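Putative O-methyltransferase (Klebsiella pneumoniae subsp. pneumoniae, PDB 3TFW) probably transfers a methyl group from S-adenosylmethionine to an oxygen of its substrate. Local coordinates at residues I167-N179 with D184-M196. Sequence-based numbering, arbitrary orientation.
Sequences IGDNVVRDGEVVN and DERVQGVRQFIEM
Val190 packs against both Val171 and Val177 in the tight part of this contact. Its CG1, anti to the backbone N (chi1 167°), lies 3.8 Å from Val177 CG2 and 3.2 Å from Val171 O. That carbonyl is buried by the contact and has no polar partner in the model. Ile194 CD1 meets Val177 CG2 at 3.9 Å, the two side chains crossing at about a right angle. One turn before Val190, Val187 sets CG1 against Glu176 O and CG2 against Glu176 CB. The bent aliphatic chain of Arg173 lies on Val187 and Val190, with CD 4.0 Å from Val190 CG2.

Arg191 makes a direct hydrogen bond across the contact. Its NH1 reaches Val177 O at 2.7 Å, with the oxygen near the guanidinium plane. Asn179 O sits over one face.

The looser, polar side lies at the helix start, where Arg186 is exposed. Asp184 caps the helix by accepting from Arg186 N, and Arg186 also grips its carboxylate side-on. Arg173 NH2 lies over one face of the Arg186 guanidinium, 3.7 Å from its NH1. The Asp184 carboxylate probably offsets these like charges. A water links Arg173 NE to Asp184 OD2.

Sheet order 3-2-1-4-5-7-6, with strand 217-224 antiparallel, marks the Rossmann-like class I methyltransferase fold. Helix 185-199 joins its fifth and sixth strands, 165-169 and 203-211. Phe193 extends the packing to strands 139-142 and 217-224 and to helix 149-158.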
loop_
_atom_site.group_PDB
_atom_site.type_symbol
_atom_site.label_atom_id
_atom_site.label_comp_id
_atom_site.label_asym_id
_atom_site.label_seq_id
_atom_site.Cartn_x
_atom_site.Cartn_y
_atom_site.Cartn_z
ATOM N N ILE A 167 -8.150 2.259 -6.670
ATOM C CA ILE A 167 -7.261 3.191 -5.958
ATOM C C ILE A 167 -7.712 4.618 -6.214
ATOM O O ILE A 167 -7.919 5.005 -7.378
ATOM C CB ILE A 167 -5.788 3.047 -6.429
ATOM C CG1 ILE A 167 -5.339 1.591 -6.365
ATOM C CG2 ILE A 167 -4.859 3.964 -5.618
ATOM C CD1 ILE A 167 -4.319 1.234 -7.433
ATOM N N GLY A 168 -7.870 5.401 -5.139
ATOM C CA GLY A 168 -8.193 6.822 -5.263
ATOM C C GLY A 168 -7.063 7.682 -4.722
ATOM O O GLY A 168 -6.816 7.681 -3.512
ATOM N N ASP A 169 -6.376 8.415 -5.598
ATOM C CA ASP A 169 -5.190 9.194 -5.166
ATOM C C ASP A 169 -5.570 10.619 -4.779
ATOM O O ASP A 169 -6.610 11.149 -5.208
ATOM C CB ASP A 169 -4.092 9.210 -6.248
ATOM C CG ASP A 169 -2.657 9.254 -5.669
ATOM O OD1 ASP A 169 -2.452 9.210 -4.432
ATOM O OD2 ASP A 169 -1.703 9.336 -6.479
ATOM N N ASN A 170 -4.729 11.230 -3.938
ATOM C CA ASN A 170 -4.837 12.651 -3.608
ATOM C C ASN A 170 -6.122 13.027 -2.875
ATOM O O ASN A 170 -6.832 13.959 -3.273
ATOM C CB ASN A 170 -4.633 13.500 -4.877
ATOM C CG ASN A 170 -3.351 13.144 -5.607
ATOM O OD1 ASN A 170 -3.380 12.660 -6.737
ATOM N ND2 ASN A 170 -2.213 13.352 -4.947
ATOM N N VAL A 171 -6.408 12.312 -1.791
ATOM C CA VAL A 171 -7.657 12.490 -1.058
ATOM C C VAL A 171 -7.567 13.379 0.192
ATOM O O VAL A 171 -8.593 13.728 0.764
ATOM C CB VAL A 171 -8.313 11.122 -0.680
ATOM C CG1 VAL A 171 -8.792 10.403 -1.934
ATOM C CG2 VAL A 171 -7.350 10.238 0.132
ATOM N N VAL A 172 -6.358 13.740 0.603
ATOM C CA VAL A 172 -6.158 14.453 1.872
ATOM C C VAL A 172 -6.405 15.969 1.761
ATOM O O VAL A 172 -6.897 16.590 2.705
ATOM C CB VAL A 172 -4.779 14.106 2.468
ATOM C CG1 VAL A 172 -4.367 15.069 3.592
ATOM C CG2 VAL A 172 -4.792 12.662 2.961
ATOM N N ARG A 173 -6.078 16.547 0.603
ATOM C CA ARG A 173 -6.338 17.975 0.308
ATOM C C ARG A 173 -5.716 18.911 1.351
ATOM O O ARG A 173 -6.365 19.860 1.802
ATOM C CB ARG A 173 -7.849 18.264 0.190
ATOM C CG ARG A 173 -8.693 17.191 -0.536
ATOM C CD ARG A 173 -8.134 16.832 -1.905
ATOM N NE ARG A 173 -7.951 18.003 -2.763
ATOM C CZ ARG A 173 -7.378 17.978 -3.968
ATOM N NH1 ARG A 173 -6.926 16.841 -4.484
ATOM N NH2 ARG A 173 -7.260 19.101 -4.662
ATOM N N ASP A 174 -4.473 18.624 1.728
ATOM C CA ASP A 174 -3.743 19.385 2.761
ATOM C C ASP A 174 -4.510 19.497 4.096
ATOM O O ASP A 174 -4.430 20.507 4.814
ATOM C CB ASP A 174 -3.327 20.766 2.217
ATOM C CG ASP A 174 -2.232 21.414 3.044
ATOM O OD1 ASP A 174 -1.189 20.761 3.272
ATOM O OD2 ASP A 174 -2.421 22.577 3.464
ATOM N N GLY A 175 -5.259 18.447 4.428
ATOM C CA GLY A 175 -6.024 18.415 5.666
ATOM C C GLY A 175 -7.472 18.838 5.544
ATOM O O GLY A 175 -8.265 18.551 6.432
ATOM N N GLU A 176 -7.825 19.509 4.443
ATOM C CA GLU A 176 -9.178 20.036 4.253
ATOM C C GLU A 176 -10.269 18.978 4.084
ATOM O O GLU A 176 -11.458 19.278 4.236
ATOM C CB GLU A 176 -9.224 21.060 3.103
ATOM C CG GLU A 176 -8.693 22.441 3.489
ATOM C CD GLU A 176 -9.422 23.023 4.694
ATOM O OE1 GLU A 176 -10.612 23.400 4.565
ATOM O OE2 GLU A 176 -8.801 23.080 5.778
ATOM N N VAL A 177 -9.870 17.742 3.797
ATOM C CA VAL A 177 -10.828 16.634 3.716
ATOM C C VAL A 177 -11.699 16.500 4.978
ATOM O O VAL A 177 -12.818 15.996 4.905
ATOM C CB VAL A 177 -10.124 15.290 3.377
ATOM C CG1 VAL A 177 -9.315 14.766 4.576
ATOM C CG2 VAL A 177 -11.132 14.255 2.898
ATOM N N VAL A 178 -11.199 16.971 6.122
ATOM C CA VAL A 178 -11.953 16.870 7.386
ATOM C C VAL A 178 -13.000 17.982 7.551
ATOM O O VAL A 178 -13.880 17.889 8.412
ATOM C CB VAL A 178 -11.022 16.844 8.633
ATOM C CG1 VAL A 178 -9.991 15.739 8.513
ATOM C CG2 VAL A 178 -10.343 18.191 8.835
ATOM N N ASN A 179 -12.899 19.017 6.719
ATOM C CA ASN A 179 -13.765 20.208 6.794
ATOM C C ASN A 179 -15.135 19.990 6.135
ATOM O O ASN A 179 -15.237 19.983 4.906
ATOM C CB ASN A 179 -13.031 21.409 6.179
ATOM C CG ASN A 179 -13.814 22.718 6.285
ATOM O OD1 ASN A 179 -14.899 22.779 6.863
ATOM N ND2 ASN A 179 -13.256 23.771 5.709
ATOM N N ASP A 184 -14.709 24.430 -1.257
ATOM C CA ASP A 184 -13.879 23.875 -2.325
ATOM C C ASP A 184 -14.574 22.634 -2.892
ATOM O O ASP A 184 -14.720 21.630 -2.191
ATOM C CB ASP A 184 -12.502 23.526 -1.747
ATOM C CG ASP A 184 -11.508 23.023 -2.791
ATOM O OD1 ASP A 184 -11.900 22.733 -3.947
ATOM O OD2 ASP A 184 -10.316 22.909 -2.437
ATOM N N GLU A 185 -15.000 22.705 -4.155
ATOM C CA GLU A 185 -15.701 21.585 -4.793
ATOM C C GLU A 185 -14.866 20.304 -4.822
ATOM O O GLU A 185 -15.424 19.202 -4.863
ATOM C CB GLU A 185 -16.176 21.932 -6.214
ATOM C CG GLU A 185 -17.330 22.944 -6.300
ATOM C CD GLU A 185 -16.849 24.388 -6.441
ATOM O OE1 GLU A 185 -15.741 24.707 -5.964
ATOM O OE2 GLU A 185 -17.586 25.206 -7.038
ATOM N N ARG A 186 -13.543 20.453 -4.800
ATOM C CA ARG A 186 -12.621 19.311 -4.801
ATOM C C ARG A 186 -12.674 18.581 -3.464
ATOM O O ARG A 186 -12.667 17.351 -3.426
ATOM C CB ARG A 186 -11.197 19.756 -5.108
ATOM C CG ARG A 186 -11.043 20.488 -6.442
ATOM C CD ARG A 186 -9.642 21.034 -6.602
ATOM N NE ARG A 186 -9.375 22.107 -5.646
ATOM C CZ ARG A 186 -8.210 22.734 -5.524
ATOM N NH1 ARG A 186 -7.182 22.401 -6.299
ATOM N NH2 ARG A 186 -8.072 23.690 -4.615
ATOM N N VAL A 187 -12.745 19.350 -2.376
ATOM C CA VAL A 187 -12.992 18.809 -1.042
ATOM C C VAL A 187 -14.368 18.154 -0.923
ATOM O O VAL A 187 -14.491 17.058 -0.378
ATOM C CB VAL A 187 -12.806 19.886 0.064
ATOM C CG1 VAL A 187 -13.232 19.346 1.426
ATOM C CG2 VAL A 187 -11.359 20.335 0.109
ATOM N N GLN A 188 -15.398 18.812 -1.443
ATOM C CA GLN A 188 -16.745 18.248 -1.432
ATOM C C GLN A 188 -16.780 16.892 -2.162
ATOM O O GLN A 188 -17.344 15.922 -1.650
ATOM C CB GLN A 188 -17.741 19.219 -2.069
ATOM C CG GLN A 188 -18.001 20.497 -1.262
ATOM C CD GLN A 188 -18.671 21.583 -2.093
ATOM O OE1 GLN A 188 -19.288 21.304 -3.129
ATOM N NE2 GLN A 188 -18.545 22.833 -1.648
ATOM N N GLY A 189 -16.171 16.842 -3.345
ATOM C CA GLY A 189 -16.124 15.618 -4.158
ATOM C C GLY A 189 -15.404 14.467 -3.474
ATOM O O GLY A 189 -15.875 13.319 -3.497
ATOM N N VAL A 190 -14.254 14.768 -2.879
ATOM C CA VAL A 190 -13.466 13.770 -2.147
ATOM C C VAL A 190 -14.229 13.227 -0.925
ATOM O O VAL A 190 -14.195 12.012 -0.644
ATOM C CB VAL A 190 -12.063 14.321 -1.767
ATOM C CG1 VAL A 190 -11.368 13.424 -0.756
ATOM C CG2 VAL A 190 -11.178 14.441 -3.012
ATOM N N ARG A 191 -14.928 14.110 -0.207
ATOM C CA ARG A 191 -15.704 13.686 0.974
ATOM C C ARG A 191 -16.886 12.810 0.591
ATOM O O ARG A 191 -17.137 11.790 1.241
ATOM C CB ARG A 191 -16.166 14.892 1.813
ATOM C CG ARG A 191 -15.030 15.641 2.477
ATOM C CD ARG A 191 -15.535 16.872 3.262
ATOM N NE ARG A 191 -16.624 16.528 4.173
ATOM C CZ ARG A 191 -16.467 16.088 5.421
ATOM N NH1 ARG A 191 -15.259 15.931 5.942
ATOM N NH2 ARG A 191 -17.535 15.798 6.147
ATOM N N GLN A 192 -17.576 13.187 -0.488
ATOM C CA GLN A 192 -18.664 12.386 -1.053
ATOM C C GLN A 192 -18.161 10.998 -1.467
ATOM O O GLN A 192 -18.822 9.995 -1.212
ATOM C CB GLN A 192 -19.227 13.058 -2.302
ATOM C CG GLN A 192 -20.378 14.019 -2.123
ATOM C CD GLN A 192 -20.999 14.335 -3.464
ATOM O OE1 GLN A 192 -20.482 15.159 -4.221
ATOM N NE2 GLN A 192 -22.084 13.639 -3.790
ATOM N N PHE A 193 -17.014 10.982 -2.144
ATOM C CA PHE A 193 -16.294 9.775 -2.584
ATOM C C PHE A 193 -15.964 8.819 -1.427
ATOM O O PHE A 193 -16.310 7.633 -1.469
ATOM C CB PHE A 193 -15.018 10.247 -3.291
ATOM C CG PHE A 193 -14.102 9.153 -3.755
ATOM C CD1 PHE A 193 -14.386 8.425 -4.906
ATOM C CD2 PHE A 193 -12.910 8.905 -3.080
ATOM C CE1 PHE A 193 -13.508 7.429 -5.360
ATOM C CE2 PHE A 193 -12.022 7.921 -3.529
ATOM C CZ PHE A 193 -12.331 7.181 -4.677
ATOM N N ILE A 194 -15.297 9.341 -0.399
ATOM C CA ILE A 194 -14.944 8.553 0.783
ATOM C C ILE A 194 -16.192 8.014 1.498
ATOM O O ILE A 194 -16.266 6.828 1.835
ATOM C CB ILE A 194 -14.020 9.356 1.743
ATOM C CG1 ILE A 194 -12.620 9.473 1.133
ATOM C CG2 ILE A 194 -13.941 8.688 3.121
ATOM C CD1 ILE A 194 -11.804 10.651 1.651
ATOM N N GLU A 195 -17.188 8.874 1.685
ATOM C CA GLU A 195 -18.428 8.473 2.346
ATOM C C GLU A 195 -19.222 7.424 1.554
ATOM O O GLU A 195 -19.736 6.474 2.136
ATOM C CB GLU A 195 -19.273 9.702 2.682
ATOM C CG GLU A 195 -18.712 10.437 3.913
ATOM C CD GLU A 195 -19.179 11.877 4.042
ATOM O OE1 GLU A 195 -20.101 12.295 3.300
ATOM O OE2 GLU A 195 -18.604 12.593 4.893
HETATM N N MSE A 196 -19.295 7.601 0.234
HETATM C CA MSE A 196 -19.912 6.631 -0.669
HETATM C C MSE A 196 -19.197 5.286 -0.535
HETATM O O MSE A 196 -19.837 4.235 -0.430
HETATM C CB MSE A 196 -19.814 7.148 -2.113
HETATM C CG MSE A 196 -20.461 6.275 -3.169
HETATM SE SE MSE A 196 -20.160 6.948 -5.004
HETATM C CE MSE A 196 -20.613 5.312 -5.953
HETATM O O HOH W 1 -8.426 20.772 -2.446
#